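Long-range contacts in amoebiasin-2 (Entamoeba histolytica, PDB 3M86), which inhibits cysteine proteases of the parasite, wedging three loops into the substrate-binding site of its target enzymes: residues Leu9-Asp14 with Ile28-Asn33; Thr36-Asn41 with Tyr90-Glu95; Ser52-Lys57 with Ser70-Gln75; Thr83-Leu88 with Ser103-Val108. All coordinates share one frame; numbering follows the deposited sequence.

Contact 1 (Leu9-Asp14 with Ile28-Asn33); sequences LTEKED and IQLRTN
Glu11 lies obliquely across Leu30, and its carboxylate reaches over to the backbone of Arg31, just after the first strand (6-9) of an immunoglobulin-like beta sandwich of the chagasin (I42) family has left its sheet. The strand pairing that precedes this departure is short. Leu9 and Ile28 form a parallel bridge, and Gln29 N donates to Leu9 O at 2.8 Å with an N-H...O angle of 170°. Beyond it the chain turns away in a brief 3-10 segment. Thr10 OG1 accepts from Lys12 N in an ST turn, while Glu13 OE1 takes both the N-H and the hydroxyl of Thr10, holding the Thr10 hydroxyl in place.

The Glu11 side chain then stands in for a backbone partner. A bend at chi2 (89°) swings CD back toward the strand, where it rests 3.7 Å from Leu30 CD2. Glu11 OE1 accepts from Arg31 N at 2.8 Å on its syn side, 17° out of the carboxylate plane. Leu30 itself continues inward to Leu104 and Trp40 of the facing sheet, whereas Gln29 sends its amide to Glu73. Two waters complete the hold on the carboxylate. One donates to Glu11 OE1 and Arg31 O; the other donates to Glu11 OE2 at 2.7 Å and to Gln29 O at 2.8 Å.

Contact 2 (Thr36-Asn41 with Tyr90-Glu95); sequences TGYAWN and YSRPWE
A single backbone carbonyl, Thr36 O, is gripped side-on by two nitrogens of Arg92. NE donates at 2.9 Å and NH2 at 3.0 Å, with the oxygen only 1° out of the guanidinium plane. The arginine chain is extended from CG to NE as it passes over Tyr38. Its CG sits 3.7 Å from the centroid of the Tyr38 ring, almost on the ring normal, in a CH-pi contact. Farther along, Tyr38 CE2 lies over the centre of the guanidinium, whose plane is turned 36° from the ring. A weak salt bridge from Arg92 NH1 to Glu95 OE2 ties the group back to its own turn, a type I turn from Arg92 to Glu95, and a water joins Tyr38 OH to Glu95 OE1.

Next to this layer, Tyr38 CB is set over the Tyr90 ring, 3.4 Å from CZ. The two rings are almost parallel, but offset so far that there is little overlap. A chi1 of -170° puts Tyr90 CG anti to the backbone N; the ring then has Tyr38 on one side and Trp40 on the other. Tyr90 CB lies 3.7 Å from the centroid of the Trp40 six-membered ring, over the face. Tyr90 OH bonds to Asn33 N, and Trp40 NE1 to Arg31 O.

Paired backbone bonds between Ala39 and Ser91 form the last rung of the antiparallel ladder before the loops. The aromatic cluster and the Arg92 grip tie the BC loop to the strand end that leads into the FG loop; with the DE loop these form the tripartite wedge of this I42 inhibitor.

Contact 3 (Ser52-Lys57 with Ser70-Gln75); sequences SQDTIK and SIREIQ
Gln75 O is gripped by Ser52 N at 2.9 Å, with weaker bonds from Ser52 OG and Gln53 N. Two residues, Ser52 and Gln53, stand opposite the one Gln75, which makes a classic beta bulge in the antiparallel hairpin of strands 49-58 and 70-78, at the edge of one sheet of the beta sandwich. Within the bulge Gln75 N returns a nearly straight bond to Gln53 O (2.7 Å, 176°); the regular ladder follows with Thr55-Glu73 and Lys57-Ile71.

The side chains sort by face. On the face carrying Asp54, Ile56, Arg72 and Ile74, a bend at chi2 (74°) turns Arg72 CD toward the neighbouring strand. The guanidinium meets the Asp54 carboxylate side-on and nearly coplanar: NE reaches OD2 at 2.8 Å and NH2 reaches OD1 at 2.9 Å, each oxygen using its syn lone pair. Ile74 CD1 lies over one face of the guanidinium, and NH1 goes to Trp40 O of the other sheet, so this one group links the hairpin to the opposite layer.

The other face mixes Gln53, Thr55, Lys57, Ile71, Glu73 and Gln75, and polar bonds run among its amides, hydroxyl and acid. Gln53 and Gln75 run alongside each other in the same direction, with amide planes 32° apart. Gln53 NE2 donates to Thr55 OG1, while Glu73 sends OE2 to Gln29. Glu73 OE1 receives Gln75 NE2 at 2.8 Å from above its carboxylate plane.

Contact 4 (Thr83-Leu88 with Ser103-Val108); sequences TTTIKL and SLTYSV
Thr84 OG1 is placed between its own backbone N and carbonyl carbon (chi1 68°), a rotation that carries the hydroxyl to Val108 O, while in Leu88 chi1 (-66°) sets CG anti to the carbonyl carbon and chi2 (-77°) places the delta carbons. Leu88 CD2 touches Tyr106 CE2 at 3.8 Å. These residues belong to the antiparallel hairpin of strands 82-91 and 102-110, the central pair of one sheet of the immunoglobulin-like sandwich. Val108 O therefore takes two bonds from one residue, from Thr84 N at 2.9 Å and Thr84 OG1 at 3.0 Å. In the next two hydrogen-bonded pairs, Ile86 with Tyr106 and Leu88 with Leu104, every bond is 2.8 Å long and close to straight.

The face that carries Thr84 as well as Ile86, Leu88, Leu104, Tyr106 and Val108 is turned to the core. Ile86 meets Val108 there, CD1 to CG2 at 3.8 Å. Opposite them across the sandwich stand Ile26, Ile28 and Leu30, and Phe49 adjoins Ile86 and Val108. The buried tyrosine hydroxyl is satisfied by Thr10 O.

The other face is polar: Thr85, Lys87, Thr105 and Ser107. Lys87 and Thr105 run side by side there, the lysine chain extended. Thr85 meets Thr105 methyl against methyl, CG2 to CG2 at 3.8 Å.

Contacts 1 and 3 belong to one sheet of the sandwich and contacts 2 and 4 to the other, with strand 82-91 serving both of the latter. Contacts 1 and 4 are partly buried, contact 4 with a mainly apolar inner face, while contacts 2 and 3 lie at the surface and each add an arginine to their backbone bonds. In contact 2 the arginine grips a carbonyl beside aromatic rings at the loop end; in contact 3 it pairs with an acid on an edge strand. Polar bonds as well as packing connect the contacts: Trp40 of contact 2 bonds to residues of both contacts 1 and 3, and Asp14 OD2 of contact 1 accepts from Thr105 N of contact 4.

Contact 1 (Leu9-Asp14 with Ile28-Asn33)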
# COMPACT_ATOMS: atom_id res chain seq x y z
N LEU A 9 -1.33 -0.18 -7.05
CA LEU A 9 -0.68 1.10 -6.77
C LEU A 9 0.73 0.82 -6.28
O LEU A 9 0.94 -0.07 -5.47
CB LEU A 9 -1.44 1.87 -5.71
CG LEU A 9 -2.84 2.33 -6.11
CD1 LEU A 9 -3.56 2.94 -4.94
CD2 LEU A 9 -2.74 3.33 -7.27
N THR A 10 1.69 1.59 -6.80
CA THR A 10 3.08 1.48 -6.37
C THR A 10 3.62 2.84 -5.95
O THR A 10 2.89 3.82 -5.93
CB THR A 10 3.97 0.92 -7.50
OG1 THR A 10 4.20 1.95 -8.48
CG2 THR A 10 3.32 -0.29 -8.15
N GLU A 11 4.90 2.89 -5.64
CA GLU A 11 5.54 4.15 -5.27
C GLU A 11 5.35 5.19 -6.37
O GLU A 11 5.28 6.39 -6.11
CB GLU A 11 7.05 3.94 -5.06
CG GLU A 11 7.42 3.08 -3.84
CD GLU A 11 7.48 1.59 -4.13
OE1 GLU A 11 8.17 0.88 -3.35
OE2 GLU A 11 6.84 1.12 -5.10
N LYS A 12 5.26 4.71 -7.60
CA LYS A 12 5.21 5.61 -8.75
C LYS A 12 3.89 6.37 -8.87
O LYS A 12 3.82 7.39 -9.57
CB LYS A 12 5.54 4.85 -10.03
CG LYS A 12 6.94 4.24 -9.99
CD LYS A 12 7.43 3.82 -11.37
CE LYS A 12 7.61 5.03 -12.26
NZ LYS A 12 8.09 4.65 -13.62
N GLU A 13 2.85 5.88 -8.18
CA GLU A 13 1.52 6.49 -8.22
C GLU A 13 1.25 7.44 -7.05
O GLU A 13 0.12 7.80 -6.78
CB GLU A 13 0.43 5.41 -8.28
CG GLU A 13 0.32 4.75 -9.64
CD GLU A 13 1.51 3.88 -9.98
OE1 GLU A 13 1.83 2.98 -9.18
OE2 GLU A 13 2.13 4.09 -11.04
N ASP A 14 2.31 7.85 -6.37
CA ASP A 14 2.18 8.86 -5.33
C ASP A 14 1.34 10.04 -5.84
O ASP A 14 1.57 10.55 -6.93
CB ASP A 14 3.56 9.36 -4.91
CG ASP A 14 3.53 10.21 -3.66
OD1 ASP A 14 4.50 10.98 -3.43
OD2 ASP A 14 2.54 10.14 -2.91
N ILE A 28 -1.80 -2.39 -3.05
CA ILE A 28 -0.65 -1.51 -2.94
C ILE A 28 0.57 -2.42 -2.85
O ILE A 28 0.67 -3.25 -1.94
CB ILE A 28 -0.76 -0.66 -1.68
CG1 ILE A 28 -2.02 0.22 -1.78
CG2 ILE A 28 0.51 0.20 -1.49
CD1 ILE A 28 -2.45 0.83 -0.46
N GLN A 29 1.48 -2.27 -3.81
CA GLN A 29 2.64 -3.15 -3.92
C GLN A 29 3.89 -2.28 -3.89
O GLN A 29 4.13 -1.50 -4.81
CB GLN A 29 2.57 -3.95 -5.23
CG GLN A 29 1.42 -4.96 -5.24
CD GLN A 29 1.44 -5.87 -6.46
OE1 GLN A 29 2.10 -5.58 -7.45
NE2 GLN A 29 0.70 -6.97 -6.38
N LEU A 30 4.65 -2.42 -2.81
CA LEU A 30 5.78 -1.53 -2.54
C LEU A 30 7.02 -2.36 -2.26
O LEU A 30 6.92 -3.47 -1.76
CB LEU A 30 5.48 -0.66 -1.31
CG LEU A 30 4.17 0.12 -1.38
CD1 LEU A 30 3.92 0.83 -0.06
CD2 LEU A 30 4.20 1.12 -2.54
N ARG A 31 8.19 -1.81 -2.55
CA ARG A 31 9.41 -2.49 -2.15
C ARG A 31 9.79 -2.07 -0.73
O ARG A 31 9.52 -0.95 -0.28
CB ARG A 31 10.58 -2.24 -3.12
CG ARG A 31 10.36 -2.78 -4.55
CD ARG A 31 9.69 -4.14 -4.60
NE ARG A 31 9.69 -4.71 -5.95
CZ ARG A 31 8.64 -4.72 -6.78
NH1 ARG A 31 7.48 -4.19 -6.43
NH2 ARG A 31 8.77 -5.28 -7.98
N THR A 32 10.46 -2.97 -0.03
CA THR A 32 10.80 -2.74 1.36
C THR A 32 12.05 -3.53 1.72
O THR A 32 12.39 -4.49 1.03
CB THR A 32 9.59 -3.09 2.28
OG1 THR A 32 9.93 -2.80 3.64
CG2 THR A 32 9.24 -4.58 2.16
N ASN A 33 12.76 -3.10 2.75
CA ASN A 33 13.99 -3.79 3.19
C ASN A 33 13.95 -4.03 4.68
O ASN A 33 14.48 -3.23 5.45
CB ASN A 33 15.21 -2.94 2.85
CG ASN A 33 16.50 -3.58 3.27
OD1 ASN A 33 16.53 -4.75 3.66
ND2 ASN A 33 17.60 -2.82 3.19
O HOH W 1 6.63 -1.44 -6.03
O HOH W 2 10.45 1.14 -1.81

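Contact 2 (Thr36-Asn41 with Tyr90-Glu95)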
# COMPACT_ATOMS: atom_id res chain seq x y z
N THR A 36 16.64 -3.66 7.63
CA THR A 36 17.03 -2.34 8.11
C THR A 36 16.16 -1.84 9.25
O THR A 36 16.42 -0.79 9.85
CB THR A 36 16.95 -1.30 6.98
OG1 THR A 36 15.59 -1.17 6.55
CG2 THR A 36 17.80 -1.74 5.82
N GLY A 37 15.10 -2.57 9.55
CA GLY A 37 14.19 -2.14 10.59
C GLY A 37 13.09 -1.21 10.10
O GLY A 37 12.19 -0.87 10.87
N TYR A 38 13.15 -0.79 8.83
CA TYR A 38 12.09 0.03 8.26
C TYR A 38 10.90 -0.81 7.83
O TYR A 38 11.05 -1.99 7.48
CB TYR A 38 12.57 0.84 7.05
CG TYR A 38 13.40 2.04 7.43
CD1 TYR A 38 12.80 3.27 7.68
CD2 TYR A 38 14.79 1.95 7.54
CE1 TYR A 38 13.56 4.37 8.04
CE2 TYR A 38 15.54 3.04 7.90
CZ TYR A 38 14.93 4.24 8.15
OH TYR A 38 15.70 5.33 8.51
N ALA A 39 9.72 -0.21 7.86
CA ALA A 39 8.52 -0.85 7.32
C ALA A 39 7.54 0.22 6.89
O ALA A 39 7.58 1.35 7.39
CB ALA A 39 7.89 -1.77 8.35
N TRP A 40 6.66 -0.13 5.96
CA TRP A 40 5.61 0.79 5.55
C TRP A 40 4.50 0.74 6.57
O TRP A 40 4.12 -0.33 7.03
CB TRP A 40 5.06 0.38 4.18
CG TRP A 40 6.03 0.64 3.06
CD1 TRP A 40 6.85 -0.27 2.45
CD2 TRP A 40 6.25 1.88 2.41
NE1 TRP A 40 7.58 0.33 1.46
CE2 TRP A 40 7.23 1.66 1.41
CE3 TRP A 40 5.72 3.16 2.57
CZ2 TRP A 40 7.69 2.67 0.57
CZ3 TRP A 40 6.16 4.17 1.73
CH2 TRP A 40 7.14 3.92 0.75
N ASN A 41 4.01 1.91 6.95
CA ASN A 41 2.86 1.99 7.85
C ASN A 41 1.74 2.61 7.04
O ASN A 41 1.96 3.60 6.35
CB ASN A 41 3.20 2.89 9.04
CG ASN A 41 2.15 2.85 10.12
OD1 ASN A 41 1.76 1.77 10.58
ND2 ASN A 41 1.69 4.02 10.54
N TYR A 90 7.23 5.20 5.19
CA TYR A 90 8.27 4.20 5.38
C TYR A 90 9.14 4.68 6.52
O TYR A 90 9.86 5.66 6.37
CB TYR A 90 9.08 4.09 4.11
CG TYR A 90 10.05 2.93 4.02
CD1 TYR A 90 9.61 1.61 3.94
CD2 TYR A 90 11.42 3.16 3.97
CE1 TYR A 90 10.51 0.56 3.83
CE2 TYR A 90 12.32 2.12 3.85
CZ TYR A 90 11.86 0.83 3.77
OH TYR A 90 12.79 -0.18 3.66
N SER A 91 9.06 4.00 7.66
CA SER A 91 9.75 4.46 8.86
C SER A 91 10.18 3.32 9.78
O SER A 91 9.83 2.16 9.56
CB SER A 91 8.85 5.40 9.64
OG SER A 91 7.83 4.66 10.29
N ARG A 92 10.93 3.67 10.82
CA ARG A 92 11.32 2.72 11.87
C ARG A 92 10.41 2.89 13.08
O ARG A 92 10.31 3.98 13.63
CB ARG A 92 12.76 2.94 12.31
CG ARG A 92 13.80 2.40 11.36
CD ARG A 92 15.16 2.38 12.02
NE ARG A 92 16.16 1.76 11.17
CZ ARG A 92 17.27 2.36 10.76
NH1 ARG A 92 17.53 3.61 11.13
NH2 ARG A 92 18.11 1.71 9.97
N PRO A 93 9.77 1.80 13.50
CA PRO A 93 8.74 1.78 14.55
C PRO A 93 9.13 2.54 15.81
O PRO A 93 8.42 3.46 16.21
CB PRO A 93 8.58 0.29 14.86
CG PRO A 93 9.82 -0.36 14.33
CD PRO A 93 10.19 0.44 13.13
N TRP A 94 10.24 2.14 16.43
CA TRP A 94 10.61 2.70 17.73
C TRP A 94 11.51 3.94 17.63
O TRP A 94 11.96 4.47 18.65
CB TRP A 94 11.26 1.63 18.60
N GLU A 95 11.77 4.40 16.41
CA GLU A 95 12.59 5.59 16.22
C GLU A 95 11.85 6.83 16.70
O GLU A 95 10.66 7.00 16.43
CB GLU A 95 12.99 5.74 14.75
CG GLU A 95 14.26 6.54 14.50
CD GLU A 95 14.87 6.23 13.14
OE1 GLU A 95 14.12 6.25 12.14
OE2 GLU A 95 16.09 5.97 13.07
O HOH W 3 15.26 0.56 4.19
O HOH W 4 14.89 7.54 9.71

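Contact 3 (Ser52-Lys57 with Ser70-Gln75)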
# COMPACT_ATOMS: atom_id res chain seq x y z
N SER A 52 -8.00 -6.82 3.36
CA SER A 52 -8.32 -8.15 2.87
C SER A 52 -7.09 -9.05 2.98
O SER A 52 -7.19 -10.24 3.26
CB SER A 52 -8.85 -8.10 1.43
OG SER A 52 -8.02 -7.33 0.59
N GLN A 53 -5.91 -8.47 2.77
CA GLN A 53 -4.69 -9.25 2.88
C GLN A 53 -3.50 -8.30 3.05
O GLN A 53 -3.47 -7.21 2.48
CB GLN A 53 -4.51 -10.15 1.65
CG GLN A 53 -3.30 -11.08 1.72
CD GLN A 53 -3.23 -12.06 0.56
OE1 GLN A 53 -4.25 -12.50 0.04
NE2 GLN A 53 -2.01 -12.41 0.16
N ASP A 54 -2.54 -8.70 3.88
CA ASP A 54 -1.31 -7.96 4.03
C ASP A 54 -0.18 -8.99 4.01
O ASP A 54 -0.21 -9.98 4.76
CB ASP A 54 -1.32 -7.20 5.36
CG ASP A 54 -0.21 -6.19 5.46
OD1 ASP A 54 -0.16 -5.44 6.47
OD2 ASP A 54 0.62 -6.13 4.51
N THR A 55 0.78 -8.77 3.13
CA THR A 55 1.87 -9.71 2.90
C THR A 55 3.20 -9.01 2.79
O THR A 55 3.30 -7.90 2.24
CB THR A 55 1.65 -10.44 1.57
OG1 THR A 55 0.42 -11.18 1.63
CG2 THR A 55 2.79 -11.39 1.26
N ILE A 56 4.24 -9.66 3.30
CA ILE A 56 5.61 -9.29 2.95
C ILE A 56 6.28 -10.54 2.41
O ILE A 56 6.16 -11.62 2.98
CB ILE A 56 6.40 -8.68 4.13
CG1 ILE A 56 7.80 -8.26 3.68
CG2 ILE A 56 6.46 -9.65 5.32
CD1 ILE A 56 8.49 -7.36 4.65
N LYS A 57 6.94 -10.40 1.27
CA LYS A 57 7.51 -11.54 0.56
C LYS A 57 8.92 -11.21 0.13
O LYS A 57 9.20 -10.10 -0.33
CB LYS A 57 6.64 -11.87 -0.66
CG LYS A 57 7.18 -12.96 -1.56
CD LYS A 57 6.15 -13.32 -2.63
CE LYS A 57 5.83 -12.13 -3.52
NZ LYS A 57 4.93 -12.51 -4.65
N SER A 70 12.49 -6.82 -0.51
CA SER A 70 11.26 -7.56 -0.30
C SER A 70 10.12 -6.76 -0.89
O SER A 70 10.28 -5.58 -1.25
CB SER A 70 11.04 -7.84 1.18
OG SER A 70 12.12 -8.63 1.69
N ILE A 71 8.96 -7.40 -0.98
CA ILE A 71 7.76 -6.76 -1.48
C ILE A 71 6.71 -6.75 -0.40
O ILE A 71 6.41 -7.79 0.20
CB ILE A 71 7.21 -7.51 -2.70
CG1 ILE A 71 8.26 -7.51 -3.81
CG2 ILE A 71 5.91 -6.88 -3.16
CD1 ILE A 71 7.80 -8.22 -5.07
N ARG A 72 6.15 -5.56 -0.15
CA ARG A 72 5.00 -5.41 0.75
C ARG A 72 3.76 -5.25 -0.09
O ARG A 72 3.72 -4.43 -0.99
CB ARG A 72 5.19 -4.17 1.62
CG ARG A 72 4.01 -3.87 2.54
CD ARG A 72 3.96 -4.83 3.71
NE ARG A 72 2.87 -4.52 4.65
CZ ARG A 72 2.92 -3.59 5.60
NH1 ARG A 72 4.02 -2.85 5.76
NH2 ARG A 72 1.87 -3.39 6.40
N GLU A 73 2.74 -6.05 0.18
CA GLU A 73 1.53 -5.94 -0.59
C GLU A 73 0.36 -5.84 0.36
O GLU A 73 0.16 -6.72 1.20
CB GLU A 73 1.34 -7.14 -1.52
CG GLU A 73 0.03 -7.02 -2.26
CD GLU A 73 -0.37 -8.29 -2.97
OE1 GLU A 73 -0.84 -9.22 -2.28
OE2 GLU A 73 -0.22 -8.34 -4.20
N ILE A 74 -0.39 -4.76 0.24
CA ILE A 74 -1.53 -4.52 1.11
C ILE A 74 -2.76 -4.46 0.22
O ILE A 74 -2.82 -3.66 -0.71
CB ILE A 74 -1.40 -3.18 1.86
CG1 ILE A 74 -0.15 -3.19 2.75
CG2 ILE A 74 -2.65 -2.93 2.70
CD1 ILE A 74 0.31 -1.81 3.17
N GLN A 75 -3.73 -5.33 0.49
CA GLN A 75 -4.94 -5.33 -0.32
C GLN A 75 -6.11 -4.79 0.48
O GLN A 75 -6.35 -5.23 1.61
CB GLN A 75 -5.26 -6.74 -0.80
CG GLN A 75 -4.15 -7.40 -1.57
CD GLN A 75 -4.56 -8.77 -2.07
OE1 GLN A 75 -5.75 -9.03 -2.29
NE2 GLN A 75 -3.60 -9.66 -2.24
O HOH W 5 -3.95 -12.46 -3.39

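Contact 4 (Thr83-Leu88 with Ser103-Val108)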
# COMPACT_ATOMS: atom_id res chain seq x y z
N THR A 83 -15.44 8.81 -0.49
CA THR A 83 -14.13 9.29 -0.93
C THR A 83 -13.14 9.23 0.22
O THR A 83 -13.45 9.62 1.35
CB THR A 83 -14.23 10.71 -1.54
OG1 THR A 83 -12.91 11.25 -1.73
CG2 THR A 83 -15.03 11.63 -0.65
N THR A 84 -11.94 8.73 -0.07
CA THR A 84 -10.94 8.41 0.94
C THR A 84 -9.57 8.92 0.58
O THR A 84 -9.28 9.24 -0.57
CB THR A 84 -10.77 6.88 1.09
OG1 THR A 84 -10.17 6.35 -0.11
CG2 THR A 84 -12.10 6.20 1.32
N THR A 85 -8.72 8.99 1.59
CA THR A 85 -7.30 9.21 1.39
C THR A 85 -6.57 8.08 2.08
O THR A 85 -6.90 7.73 3.22
CB THR A 85 -6.85 10.51 2.04
OG1 THR A 85 -7.61 11.60 1.51
CG2 THR A 85 -5.37 10.75 1.77
N ILE A 86 -5.58 7.51 1.40
CA ILE A 86 -4.73 6.47 1.98
C ILE A 86 -3.33 7.07 2.06
O ILE A 86 -2.83 7.63 1.08
CB ILE A 86 -4.69 5.21 1.09
CG1 ILE A 86 -6.09 4.62 0.90
CG2 ILE A 86 -3.72 4.15 1.66
CD1 ILE A 86 -6.15 3.56 -0.20
N LYS A 87 -2.70 7.00 3.24
CA LYS A 87 -1.34 7.51 3.39
C LYS A 87 -0.41 6.41 3.87
O LYS A 87 -0.77 5.62 4.75
CB LYS A 87 -1.31 8.66 4.40
CG LYS A 87 -1.98 9.95 3.92
CD LYS A 87 -1.97 10.99 5.03
CE LYS A 87 -2.66 12.28 4.59
NZ LYS A 87 -2.74 13.28 5.69
N LEU A 88 0.78 6.34 3.28
CA LEU A 88 1.79 5.37 3.72
C LEU A 88 3.06 6.11 4.11
O LEU A 88 3.42 7.10 3.48
CB LEU A 88 2.16 4.41 2.58
CG LEU A 88 1.29 3.35 1.89
CD1 LEU A 88 1.10 2.08 2.71
CD2 LEU A 88 -0.02 3.91 1.37
N SER A 103 7.10 9.15 1.95
CA SER A 103 5.67 9.13 2.21
C SER A 103 4.94 8.96 0.89
O SER A 103 5.40 9.44 -0.14
CB SER A 103 5.23 10.43 2.89
OG SER A 103 5.88 10.58 4.14
N LEU A 104 3.80 8.27 0.93
CA LEU A 104 2.96 8.12 -0.25
C LEU A 104 1.54 8.52 0.12
O LEU A 104 1.09 8.27 1.24
CB LEU A 104 2.97 6.69 -0.76
CG LEU A 104 4.33 6.09 -1.14
CD1 LEU A 104 4.20 4.58 -1.34
CD2 LEU A 104 4.92 6.77 -2.37
N THR A 105 0.85 9.16 -0.81
CA THR A 105 -0.54 9.54 -0.60
C THR A 105 -1.35 9.14 -1.82
O THR A 105 -0.95 9.39 -2.95
CB THR A 105 -0.67 11.07 -0.38
OG1 THR A 105 0.15 11.47 0.72
CG2 THR A 105 -2.12 11.44 -0.09
N TYR A 106 -2.50 8.50 -1.59
CA TYR A 106 -3.40 8.18 -2.68
C TYR A 106 -4.82 8.65 -2.33
O TYR A 106 -5.26 8.53 -1.19
CB TYR A 106 -3.47 6.68 -2.94
CG TYR A 106 -2.15 5.96 -3.10
CD1 TYR A 106 -1.32 6.21 -4.19
CD2 TYR A 106 -1.77 4.98 -2.19
CE1 TYR A 106 -0.12 5.52 -4.35
CE2 TYR A 106 -0.57 4.29 -2.34
CZ TYR A 106 0.23 4.56 -3.42
OH TYR A 106 1.40 3.86 -3.57
N SER A 107 -5.53 9.18 -3.32
CA SER A 107 -6.93 9.54 -3.15
C SER A 107 -7.76 8.50 -3.87
O SER A 107 -7.52 8.21 -5.04
CB SER A 107 -7.19 10.92 -3.76
OG SER A 107 -6.40 11.90 -3.12
N VAL A 108 -8.72 7.91 -3.17
CA VAL A 108 -9.52 6.86 -3.78
C VAL A 108 -11.00 7.18 -3.65
O VAL A 108 -11.52 7.36 -2.55
CB VAL A 108 -9.23 5.48 -3.16
CG1 VAL A 108 -10.16 4.43 -3.79
CG2 VAL A 108 -7.75 5.11 -3.34